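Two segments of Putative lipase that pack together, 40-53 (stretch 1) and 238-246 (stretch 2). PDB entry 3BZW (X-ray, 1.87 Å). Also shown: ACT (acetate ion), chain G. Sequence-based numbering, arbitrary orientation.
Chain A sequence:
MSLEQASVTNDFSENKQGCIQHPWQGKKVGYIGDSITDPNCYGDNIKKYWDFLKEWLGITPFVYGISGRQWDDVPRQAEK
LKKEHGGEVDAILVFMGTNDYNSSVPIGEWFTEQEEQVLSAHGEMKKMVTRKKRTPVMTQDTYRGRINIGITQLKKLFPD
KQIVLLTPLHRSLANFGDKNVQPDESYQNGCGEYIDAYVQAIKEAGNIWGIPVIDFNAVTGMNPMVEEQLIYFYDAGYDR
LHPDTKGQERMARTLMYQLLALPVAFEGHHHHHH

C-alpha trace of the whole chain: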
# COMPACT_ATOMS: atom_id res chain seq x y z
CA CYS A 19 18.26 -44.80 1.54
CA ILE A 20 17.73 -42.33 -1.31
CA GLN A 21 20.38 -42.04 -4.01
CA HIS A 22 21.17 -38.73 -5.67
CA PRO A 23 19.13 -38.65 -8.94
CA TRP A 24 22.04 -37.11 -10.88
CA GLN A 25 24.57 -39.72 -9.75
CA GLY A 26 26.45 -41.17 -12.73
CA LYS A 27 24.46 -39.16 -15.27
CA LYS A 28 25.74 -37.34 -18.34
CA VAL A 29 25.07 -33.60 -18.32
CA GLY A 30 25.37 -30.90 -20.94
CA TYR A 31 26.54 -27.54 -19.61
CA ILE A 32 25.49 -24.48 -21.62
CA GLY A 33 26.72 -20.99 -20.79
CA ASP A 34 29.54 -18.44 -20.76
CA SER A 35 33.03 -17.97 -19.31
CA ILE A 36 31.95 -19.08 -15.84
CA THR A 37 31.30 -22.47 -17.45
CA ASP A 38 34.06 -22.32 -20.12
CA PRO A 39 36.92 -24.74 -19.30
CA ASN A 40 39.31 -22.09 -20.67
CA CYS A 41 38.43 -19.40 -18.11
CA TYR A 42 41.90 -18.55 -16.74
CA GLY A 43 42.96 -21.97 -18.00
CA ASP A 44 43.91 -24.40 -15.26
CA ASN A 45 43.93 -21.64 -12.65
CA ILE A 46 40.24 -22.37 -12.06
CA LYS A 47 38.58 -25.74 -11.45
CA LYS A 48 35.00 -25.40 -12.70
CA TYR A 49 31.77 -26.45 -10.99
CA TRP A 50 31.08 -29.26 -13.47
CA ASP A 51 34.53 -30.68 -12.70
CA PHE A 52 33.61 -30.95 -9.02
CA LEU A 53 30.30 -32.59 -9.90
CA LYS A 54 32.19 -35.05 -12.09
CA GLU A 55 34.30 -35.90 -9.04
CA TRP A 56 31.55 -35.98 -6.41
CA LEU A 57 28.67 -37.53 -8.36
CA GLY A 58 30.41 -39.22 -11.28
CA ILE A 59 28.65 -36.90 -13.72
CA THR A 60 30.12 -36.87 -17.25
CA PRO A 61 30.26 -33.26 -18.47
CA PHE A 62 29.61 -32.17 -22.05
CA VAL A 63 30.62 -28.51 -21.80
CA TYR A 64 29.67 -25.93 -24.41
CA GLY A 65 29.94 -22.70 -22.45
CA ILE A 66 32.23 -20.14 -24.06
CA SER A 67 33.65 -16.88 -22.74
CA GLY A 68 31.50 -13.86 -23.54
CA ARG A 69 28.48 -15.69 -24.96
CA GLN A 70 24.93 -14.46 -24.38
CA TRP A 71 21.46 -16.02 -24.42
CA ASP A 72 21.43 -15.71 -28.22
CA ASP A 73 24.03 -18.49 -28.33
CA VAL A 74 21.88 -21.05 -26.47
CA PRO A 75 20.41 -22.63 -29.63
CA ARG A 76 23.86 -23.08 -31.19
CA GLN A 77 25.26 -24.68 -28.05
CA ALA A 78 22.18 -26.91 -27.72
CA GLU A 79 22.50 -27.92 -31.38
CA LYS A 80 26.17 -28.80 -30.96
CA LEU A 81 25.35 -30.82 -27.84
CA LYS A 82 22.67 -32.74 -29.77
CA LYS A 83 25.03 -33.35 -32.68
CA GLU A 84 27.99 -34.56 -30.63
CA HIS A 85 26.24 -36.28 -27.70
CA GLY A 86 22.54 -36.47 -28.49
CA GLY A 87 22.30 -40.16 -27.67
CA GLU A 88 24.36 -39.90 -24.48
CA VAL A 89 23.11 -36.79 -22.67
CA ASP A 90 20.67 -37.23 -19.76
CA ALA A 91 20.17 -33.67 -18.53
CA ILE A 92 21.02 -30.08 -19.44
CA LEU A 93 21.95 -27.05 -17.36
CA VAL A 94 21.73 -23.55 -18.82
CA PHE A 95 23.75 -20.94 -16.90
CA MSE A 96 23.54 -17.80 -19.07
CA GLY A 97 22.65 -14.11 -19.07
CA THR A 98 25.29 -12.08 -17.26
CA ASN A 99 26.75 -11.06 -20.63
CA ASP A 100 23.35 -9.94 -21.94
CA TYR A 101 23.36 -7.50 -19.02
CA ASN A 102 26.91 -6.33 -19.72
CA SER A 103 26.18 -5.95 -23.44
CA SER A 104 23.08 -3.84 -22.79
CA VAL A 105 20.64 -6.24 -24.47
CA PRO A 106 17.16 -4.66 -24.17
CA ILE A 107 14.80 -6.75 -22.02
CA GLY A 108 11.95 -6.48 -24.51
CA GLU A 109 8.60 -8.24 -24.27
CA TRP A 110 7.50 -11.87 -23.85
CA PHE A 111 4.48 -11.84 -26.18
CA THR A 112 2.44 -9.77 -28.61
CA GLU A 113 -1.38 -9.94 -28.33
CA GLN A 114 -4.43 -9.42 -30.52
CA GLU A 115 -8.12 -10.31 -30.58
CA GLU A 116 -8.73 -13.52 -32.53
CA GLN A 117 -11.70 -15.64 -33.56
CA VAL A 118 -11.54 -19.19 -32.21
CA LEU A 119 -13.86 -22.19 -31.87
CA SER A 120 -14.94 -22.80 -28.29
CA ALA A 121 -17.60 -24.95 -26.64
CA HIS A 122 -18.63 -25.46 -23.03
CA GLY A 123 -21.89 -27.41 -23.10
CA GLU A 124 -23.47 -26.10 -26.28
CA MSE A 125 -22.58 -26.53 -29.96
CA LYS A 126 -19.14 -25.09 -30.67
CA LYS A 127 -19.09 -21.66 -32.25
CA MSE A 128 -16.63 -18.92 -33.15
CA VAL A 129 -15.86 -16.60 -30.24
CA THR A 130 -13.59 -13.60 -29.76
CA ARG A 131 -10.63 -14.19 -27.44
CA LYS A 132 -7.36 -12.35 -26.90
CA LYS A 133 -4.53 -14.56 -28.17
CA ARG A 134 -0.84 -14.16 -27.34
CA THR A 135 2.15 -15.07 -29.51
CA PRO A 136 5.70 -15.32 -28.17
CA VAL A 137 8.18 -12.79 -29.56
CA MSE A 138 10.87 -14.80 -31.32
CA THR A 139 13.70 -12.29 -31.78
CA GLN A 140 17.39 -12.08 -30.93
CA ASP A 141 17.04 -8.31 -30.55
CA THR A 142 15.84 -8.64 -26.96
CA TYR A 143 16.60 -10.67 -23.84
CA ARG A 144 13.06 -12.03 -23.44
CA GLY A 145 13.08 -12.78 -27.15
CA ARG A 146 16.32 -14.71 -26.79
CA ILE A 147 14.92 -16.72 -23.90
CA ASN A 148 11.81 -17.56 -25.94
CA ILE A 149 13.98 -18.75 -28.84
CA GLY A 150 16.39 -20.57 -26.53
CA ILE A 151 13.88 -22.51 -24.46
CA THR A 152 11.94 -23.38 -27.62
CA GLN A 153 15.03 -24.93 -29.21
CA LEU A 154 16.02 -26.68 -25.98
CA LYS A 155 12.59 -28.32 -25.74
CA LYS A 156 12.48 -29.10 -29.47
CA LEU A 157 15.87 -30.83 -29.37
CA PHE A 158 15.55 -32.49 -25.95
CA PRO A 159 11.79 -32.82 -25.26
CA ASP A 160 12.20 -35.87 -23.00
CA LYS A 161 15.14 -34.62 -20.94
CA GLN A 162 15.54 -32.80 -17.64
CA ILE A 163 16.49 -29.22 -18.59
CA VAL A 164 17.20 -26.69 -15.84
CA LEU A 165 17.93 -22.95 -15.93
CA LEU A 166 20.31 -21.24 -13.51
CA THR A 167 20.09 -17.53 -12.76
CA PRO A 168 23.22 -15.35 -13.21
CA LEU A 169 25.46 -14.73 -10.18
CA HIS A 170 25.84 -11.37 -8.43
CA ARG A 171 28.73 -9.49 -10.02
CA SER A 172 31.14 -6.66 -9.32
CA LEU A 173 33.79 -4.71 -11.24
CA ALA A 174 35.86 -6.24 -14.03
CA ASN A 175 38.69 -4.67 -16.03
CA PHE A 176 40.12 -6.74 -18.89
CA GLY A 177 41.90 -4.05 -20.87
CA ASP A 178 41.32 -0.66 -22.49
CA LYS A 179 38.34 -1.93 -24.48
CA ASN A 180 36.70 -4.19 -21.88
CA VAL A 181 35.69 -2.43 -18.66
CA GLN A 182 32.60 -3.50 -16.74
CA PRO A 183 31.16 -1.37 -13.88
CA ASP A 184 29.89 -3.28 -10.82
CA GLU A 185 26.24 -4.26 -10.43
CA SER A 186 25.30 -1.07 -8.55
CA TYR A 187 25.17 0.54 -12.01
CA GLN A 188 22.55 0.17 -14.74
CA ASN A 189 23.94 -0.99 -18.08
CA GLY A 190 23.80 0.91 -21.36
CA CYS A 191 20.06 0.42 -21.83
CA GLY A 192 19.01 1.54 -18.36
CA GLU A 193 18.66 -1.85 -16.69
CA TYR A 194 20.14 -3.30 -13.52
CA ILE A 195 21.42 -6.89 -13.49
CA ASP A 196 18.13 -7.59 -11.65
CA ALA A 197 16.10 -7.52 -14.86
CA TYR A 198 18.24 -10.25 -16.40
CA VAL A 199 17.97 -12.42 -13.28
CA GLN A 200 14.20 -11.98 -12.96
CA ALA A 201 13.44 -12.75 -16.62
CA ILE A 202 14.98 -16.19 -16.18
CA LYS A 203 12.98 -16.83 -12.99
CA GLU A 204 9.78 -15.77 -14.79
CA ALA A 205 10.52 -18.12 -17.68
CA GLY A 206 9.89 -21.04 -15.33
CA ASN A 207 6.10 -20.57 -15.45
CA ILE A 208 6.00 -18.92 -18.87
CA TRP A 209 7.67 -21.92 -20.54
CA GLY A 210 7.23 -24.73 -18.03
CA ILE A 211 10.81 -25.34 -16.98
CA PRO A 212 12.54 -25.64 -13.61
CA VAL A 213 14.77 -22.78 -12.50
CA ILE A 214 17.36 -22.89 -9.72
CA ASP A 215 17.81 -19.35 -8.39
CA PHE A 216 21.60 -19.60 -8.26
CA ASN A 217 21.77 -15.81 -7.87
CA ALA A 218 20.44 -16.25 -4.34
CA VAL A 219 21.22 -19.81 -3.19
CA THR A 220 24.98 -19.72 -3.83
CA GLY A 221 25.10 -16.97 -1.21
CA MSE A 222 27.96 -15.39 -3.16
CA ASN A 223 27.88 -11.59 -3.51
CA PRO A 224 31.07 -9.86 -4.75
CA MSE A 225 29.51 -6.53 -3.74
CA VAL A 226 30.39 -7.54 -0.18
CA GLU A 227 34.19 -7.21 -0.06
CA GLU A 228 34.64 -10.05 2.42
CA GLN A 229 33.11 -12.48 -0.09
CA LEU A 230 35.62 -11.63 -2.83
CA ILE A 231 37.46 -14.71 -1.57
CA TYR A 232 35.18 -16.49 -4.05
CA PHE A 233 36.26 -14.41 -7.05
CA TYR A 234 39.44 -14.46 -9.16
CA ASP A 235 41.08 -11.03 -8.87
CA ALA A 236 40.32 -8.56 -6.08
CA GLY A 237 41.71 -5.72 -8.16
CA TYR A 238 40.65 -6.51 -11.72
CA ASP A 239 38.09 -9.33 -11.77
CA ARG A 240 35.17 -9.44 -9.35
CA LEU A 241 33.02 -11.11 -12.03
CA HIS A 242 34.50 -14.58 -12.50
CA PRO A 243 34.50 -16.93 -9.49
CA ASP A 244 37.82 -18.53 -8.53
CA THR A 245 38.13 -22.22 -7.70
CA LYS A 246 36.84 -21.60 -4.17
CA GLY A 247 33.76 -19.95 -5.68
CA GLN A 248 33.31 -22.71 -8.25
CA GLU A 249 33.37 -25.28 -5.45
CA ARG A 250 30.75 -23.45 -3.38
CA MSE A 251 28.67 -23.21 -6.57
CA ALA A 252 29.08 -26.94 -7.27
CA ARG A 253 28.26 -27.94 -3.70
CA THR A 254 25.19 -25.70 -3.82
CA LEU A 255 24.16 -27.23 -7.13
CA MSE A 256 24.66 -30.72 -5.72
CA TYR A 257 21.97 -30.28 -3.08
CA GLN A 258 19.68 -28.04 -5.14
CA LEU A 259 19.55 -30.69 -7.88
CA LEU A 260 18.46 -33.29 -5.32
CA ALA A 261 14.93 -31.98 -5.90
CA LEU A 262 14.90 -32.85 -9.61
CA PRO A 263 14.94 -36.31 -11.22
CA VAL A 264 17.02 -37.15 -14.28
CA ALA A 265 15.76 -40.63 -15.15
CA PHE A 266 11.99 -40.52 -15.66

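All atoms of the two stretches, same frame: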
# COMPACT_ATOMS: atom_id res chain seq x y z
N ASN A 40 38.18 -22.98 -20.41
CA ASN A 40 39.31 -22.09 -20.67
C ASN A 40 39.41 -20.84 -19.80
O ASN A 40 40.39 -20.10 -19.90
CB ASN A 40 39.29 -21.65 -22.14
CG ASN A 40 39.55 -22.79 -23.09
OD1 ASN A 40 39.26 -22.70 -24.28
ND2 ASN A 40 40.12 -23.88 -22.58
N CYS A 41 38.41 -20.59 -18.96
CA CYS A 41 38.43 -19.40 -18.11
C CYS A 41 39.65 -19.44 -17.19
O CYS A 41 39.68 -20.18 -16.21
CB CYS A 41 37.15 -19.31 -17.27
SG CYS A 41 36.97 -17.74 -16.40
N TYR A 42 40.65 -18.61 -17.50
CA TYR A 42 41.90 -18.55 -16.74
C TYR A 42 42.61 -19.91 -16.77
O TYR A 42 43.38 -20.25 -15.87
CB TYR A 42 41.63 -18.10 -15.30
CG TYR A 42 41.32 -16.62 -15.19
CD1 TYR A 42 42.30 -15.66 -15.44
CD2 TYR A 42 40.04 -16.18 -14.88
CE1 TYR A 42 42.01 -14.29 -15.37
CE2 TYR A 42 39.73 -14.82 -14.82
CZ TYR A 42 40.72 -13.88 -15.06
OH TYR A 42 40.41 -12.54 -15.01
N GLY A 43 42.35 -20.67 -17.83
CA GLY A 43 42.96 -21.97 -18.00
C GLY A 43 42.81 -22.90 -16.81
O GLY A 43 41.71 -23.07 -16.28
N ASP A 44 43.92 -23.49 -16.38
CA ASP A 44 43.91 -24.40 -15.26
C ASP A 44 43.97 -23.71 -13.91
O ASP A 44 44.10 -24.36 -12.87
CB ASP A 44 45.08 -25.39 -15.37
CG ASP A 44 45.02 -26.23 -16.63
OD1 ASP A 44 43.91 -26.69 -16.98
OD2 ASP A 44 46.07 -26.42 -17.26
N ASN A 45 43.89 -22.38 -13.90
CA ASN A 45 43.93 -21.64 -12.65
C ASN A 45 42.60 -21.77 -11.91
O ASN A 45 42.51 -21.49 -10.71
CB ASN A 45 44.23 -20.17 -12.89
CG ASN A 45 45.65 -19.94 -13.35
OD1 ASN A 45 45.91 -19.68 -14.53
ND2 ASN A 45 46.59 -20.06 -12.42
N ILE A 46 41.57 -22.20 -12.64
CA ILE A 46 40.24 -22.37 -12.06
C ILE A 46 39.66 -23.75 -12.36
O ILE A 46 39.63 -24.19 -13.51
CB ILE A 46 39.24 -21.32 -12.61
CG1 ILE A 46 39.69 -19.91 -12.22
CG2 ILE A 46 37.84 -21.61 -12.08
CD1 ILE A 46 38.81 -18.82 -12.79
N LYS A 47 39.22 -24.44 -11.30
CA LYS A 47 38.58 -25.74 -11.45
C LYS A 47 37.10 -25.39 -11.46
O LYS A 47 36.59 -24.79 -10.51
CB LYS A 47 38.91 -26.64 -10.25
CG LYS A 47 38.34 -28.05 -10.35
CD LYS A 47 38.87 -28.92 -9.22
CE LYS A 47 38.33 -30.33 -9.31
NZ LYS A 47 38.83 -31.18 -8.19
N LYS A 48 36.41 -25.73 -12.55
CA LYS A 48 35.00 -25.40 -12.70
C LYS A 48 33.99 -26.29 -11.97
O LYS A 48 34.28 -27.46 -11.66
CB LYS A 48 34.65 -25.32 -14.20
CG LYS A 48 35.24 -24.09 -14.90
CD LYS A 48 36.76 -24.19 -15.09
CE LYS A 48 37.34 -22.92 -15.69
NZ LYS A 48 38.81 -23.03 -15.97
N TYR A 49 32.81 -25.74 -11.72
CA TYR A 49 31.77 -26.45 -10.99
C TYR A 49 31.43 -27.83 -11.56
O TYR A 49 31.19 -28.77 -10.79
CB TYR A 49 30.51 -25.58 -10.88
CG TYR A 49 29.79 -25.32 -12.19
CD1 TYR A 49 28.76 -26.16 -12.61
CD2 TYR A 49 30.11 -24.22 -12.98
CE1 TYR A 49 28.06 -25.91 -13.79
CE2 TYR A 49 29.42 -23.97 -14.18
CZ TYR A 49 28.40 -24.82 -14.57
OH TYR A 49 27.71 -24.57 -15.73
N TRP A 50 31.40 -27.97 -12.88
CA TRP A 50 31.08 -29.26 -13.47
C TRP A 50 32.19 -30.29 -13.24
O TRP A 50 31.97 -31.49 -13.32
CB TRP A 50 30.79 -29.13 -14.97
CG TRP A 50 31.68 -28.19 -15.71
CD1 TRP A 50 31.41 -26.89 -16.05
CD2 TRP A 50 33.00 -28.46 -16.18
NE1 TRP A 50 32.48 -26.34 -16.71
CE2 TRP A 50 33.48 -27.28 -16.80
CE3 TRP A 50 33.84 -29.59 -16.14
CZ2 TRP A 50 34.74 -27.20 -17.38
CZ3 TRP A 50 35.10 -29.50 -16.72
CH2 TRP A 50 35.54 -28.31 -17.33
N ASP A 51 33.40 -29.80 -12.95
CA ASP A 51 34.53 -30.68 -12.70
C ASP A 51 34.37 -31.28 -11.30
O ASP A 51 34.72 -32.43 -11.06
CB ASP A 51 35.84 -29.88 -12.78
CG ASP A 51 36.98 -30.70 -13.34
OD1 ASP A 51 37.12 -31.87 -12.95
OD2 ASP A 51 37.74 -30.16 -14.17
N PHE A 52 33.84 -30.48 -10.38
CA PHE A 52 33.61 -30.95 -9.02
C PHE A 52 32.47 -31.95 -9.01
O PHE A 52 32.50 -32.94 -8.28
CB PHE A 52 33.27 -29.77 -8.10
CG PHE A 52 34.47 -28.96 -7.69
CD1 PHE A 52 35.38 -29.47 -6.76
CD2 PHE A 52 34.68 -27.69 -8.22
CE1 PHE A 52 36.49 -28.72 -6.36
CE2 PHE A 52 35.79 -26.93 -7.83
CZ PHE A 52 36.69 -27.45 -6.90
N LEU A 53 31.45 -31.69 -9.82
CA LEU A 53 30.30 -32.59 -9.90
C LEU A 53 30.72 -33.91 -10.53
O LEU A 53 30.19 -34.97 -10.19
CB LEU A 53 29.17 -31.95 -10.71
CG LEU A 53 28.46 -30.77 -10.03
CD1 LEU A 53 27.42 -30.19 -10.97
CD2 LEU A 53 27.81 -31.23 -8.74
N TYR A 238 41.09 -6.62 -10.33
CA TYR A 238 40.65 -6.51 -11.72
C TYR A 238 39.51 -7.42 -12.17
O TYR A 238 38.96 -7.22 -13.25
CB TYR A 238 41.86 -6.76 -12.63
CG TYR A 238 43.04 -5.87 -12.34
CD1 TYR A 238 43.19 -4.63 -12.98
CD2 TYR A 238 44.00 -6.24 -11.40
CE1 TYR A 238 44.27 -3.79 -12.68
CE2 TYR A 238 45.07 -5.41 -11.09
CZ TYR A 238 45.21 -4.19 -11.73
OH TYR A 238 46.28 -3.38 -11.42
N ASP A 239 39.16 -8.42 -11.37
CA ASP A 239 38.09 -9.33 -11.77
C ASP A 239 37.22 -9.81 -10.63
O ASP A 239 37.53 -10.81 -9.97
CB ASP A 239 38.70 -10.54 -12.50
CG ASP A 239 37.64 -11.37 -13.21
OD1 ASP A 239 36.44 -11.17 -12.94
OD2 ASP A 239 38.02 -12.24 -14.03
N ARG A 240 36.12 -9.10 -10.40
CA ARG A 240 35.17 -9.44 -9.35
C ARG A 240 33.92 -9.98 -10.03
O ARG A 240 32.81 -9.90 -9.49
CB ARG A 240 34.84 -8.21 -8.51
CG ARG A 240 36.07 -7.57 -7.87
CD ARG A 240 35.69 -6.43 -6.94
NE ARG A 240 36.88 -5.69 -6.52
CZ ARG A 240 36.86 -4.65 -5.70
NH1 ARG A 240 35.71 -4.22 -5.19
NH2 ARG A 240 38.00 -4.03 -5.38
N LEU A 241 34.11 -10.53 -11.23
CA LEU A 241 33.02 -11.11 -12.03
C LEU A 241 33.12 -12.63 -12.07
O LEU A 241 32.16 -13.34 -11.79
CB LEU A 241 33.07 -10.55 -13.46
CG LEU A 241 32.25 -11.27 -14.55
CD1 LEU A 241 30.75 -11.16 -14.24
CD2 LEU A 241 32.56 -10.66 -15.91
N HIS A 242 34.30 -13.14 -12.42
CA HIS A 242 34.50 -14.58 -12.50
C HIS A 242 34.92 -15.22 -11.18
O HIS A 242 35.88 -14.79 -10.55
CB HIS A 242 35.54 -14.92 -13.57
CG HIS A 242 35.23 -14.34 -14.91
ND1 HIS A 242 36.00 -13.34 -15.48
CD2 HIS A 242 34.26 -14.62 -15.81
CE1 HIS A 242 35.51 -13.04 -16.67
NE2 HIS A 242 34.46 -13.81 -16.90
N PRO A 243 34.18 -16.25 -10.74
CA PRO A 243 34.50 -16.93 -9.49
C PRO A 243 35.85 -17.66 -9.61
O PRO A 243 36.25 -18.07 -10.71
CB PRO A 243 33.36 -17.93 -9.34
CG PRO A 243 32.21 -17.24 -10.03
CD PRO A 243 32.88 -16.69 -11.26
N ASP A 244 36.56 -17.79 -8.50
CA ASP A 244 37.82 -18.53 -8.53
C ASP A 244 37.43 -19.96 -8.17
O ASP A 244 36.24 -20.26 -8.04
CB ASP A 244 38.84 -17.97 -7.53
CG ASP A 244 38.30 -17.85 -6.12
OD1 ASP A 244 37.27 -18.48 -5.78
OD2 ASP A 244 38.94 -17.12 -5.32
N THR A 245 38.42 -20.83 -8.03
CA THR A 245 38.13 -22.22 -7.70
C THR A 245 37.28 -22.34 -6.44
O THR A 245 36.33 -23.13 -6.40
CB THR A 245 39.45 -23.03 -7.54
OG1 THR A 245 40.05 -23.20 -8.83
CG2 THR A 245 39.17 -24.39 -6.92
N LYS A 246 37.61 -21.55 -5.41
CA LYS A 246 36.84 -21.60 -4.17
C LYS A 246 35.37 -21.28 -4.44
O LYS A 246 34.48 -21.91 -3.87
CB LYS A 246 37.43 -20.60 -3.15
CG LYS A 246 36.87 -20.74 -1.72
CD LYS A 246 37.56 -19.79 -0.76
CE LYS A 246 37.08 -19.99 0.68
NZ LYS A 246 37.45 -21.33 1.21
C ACT G . 31.75 -14.10 -19.24
O ACT G . 32.76 -13.42 -19.17
OXT ACT G . 31.51 -14.72 -20.26
CH3 ACT G . 30.82 -14.19 -18.06
O HOH W 1 41.08 -20.09 -8.73

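The two stretches lie almost 200 residues apart in sequence and bury 364 Å² between them. Two hydrogen bonds cross the contact, one near each end, with van der Waals packing between.

The first centres on Asp239. Its CA-to-CB bond points toward stretch 1, chi1 is in t, and both carboxylate oxygens are used. Tyr42 OH donates to Asp239 OD2 at 2.6 Å, and His242 ND1 donates to the same Asp239 OD2 at 2.7 Å. Asp239 OD1 accepts from two backbone amides, Leu241 N and His242 N, each 3.0 Å from it. Aspartate suits this place: one short carboxylate holds the corner of its own chain and still reaches the tyrosine. The hydroxyl lies at the far end of the ring, so Tyr42 can span the gap from its loop.

His242 has both ring nitrogens satisfied. ND1 is held by Asp239, and His242 NE2 donates to acetate O at 2.9 Å. The acetate probably comes from the crystallisation liquor. Cys41 SG sits over one face of the imidazole, 4.4 Å from the ring centroid, with its closest atom, His242 CG, at 4.1 Å. Cys41 is buried, and its thiol makes a sulfur-aromatic contact with the ring.

The second bond is made by Thr245. Lys47 N donates to Thr245 OG1 at 2.9 Å, with a nearly straight angle of 163°. The CA atoms of Ile46 and Thr245 are only 4.8 Å apart, so the backbones run close here and a short hydroxyl side chain is enough. Water 1 adds a bridge: it donates to Asn45 O at 2.8 Å and accepts from Thr245 N at 2.8 Å. Thr245 also uses its methyl, with CG2 3.9 Å from Phe52 CZ at the edge of the phenyl ring.

Ile46 fills the space between the two polar sites. Its apolar side chain packs on the backbone of Pro243 and Asp244: Ile46 CD1 lies 3.4 Å from Pro243 O, and Ile46 CG2 approaches Asp244 C at 4.3 Å. Both Ile46 and Pro243 are buried.

Stretch 1 is braced from within. Asn40 to Gly43 form a type II turn, closed by Gly43 N to Asn40 O at 2.9 Å. The Lys48 side chain starts away from stretch 2, and its NZ donates to Cys41 O at 3.0 Å and Ile46 O at 2.8 Å, tying together the segments that carry the contact. In stretch 2, Asp244 caps the helix that begins at Thr245. One acceptor is left over: Lys47 O is buried by the contact and has no partner in the model.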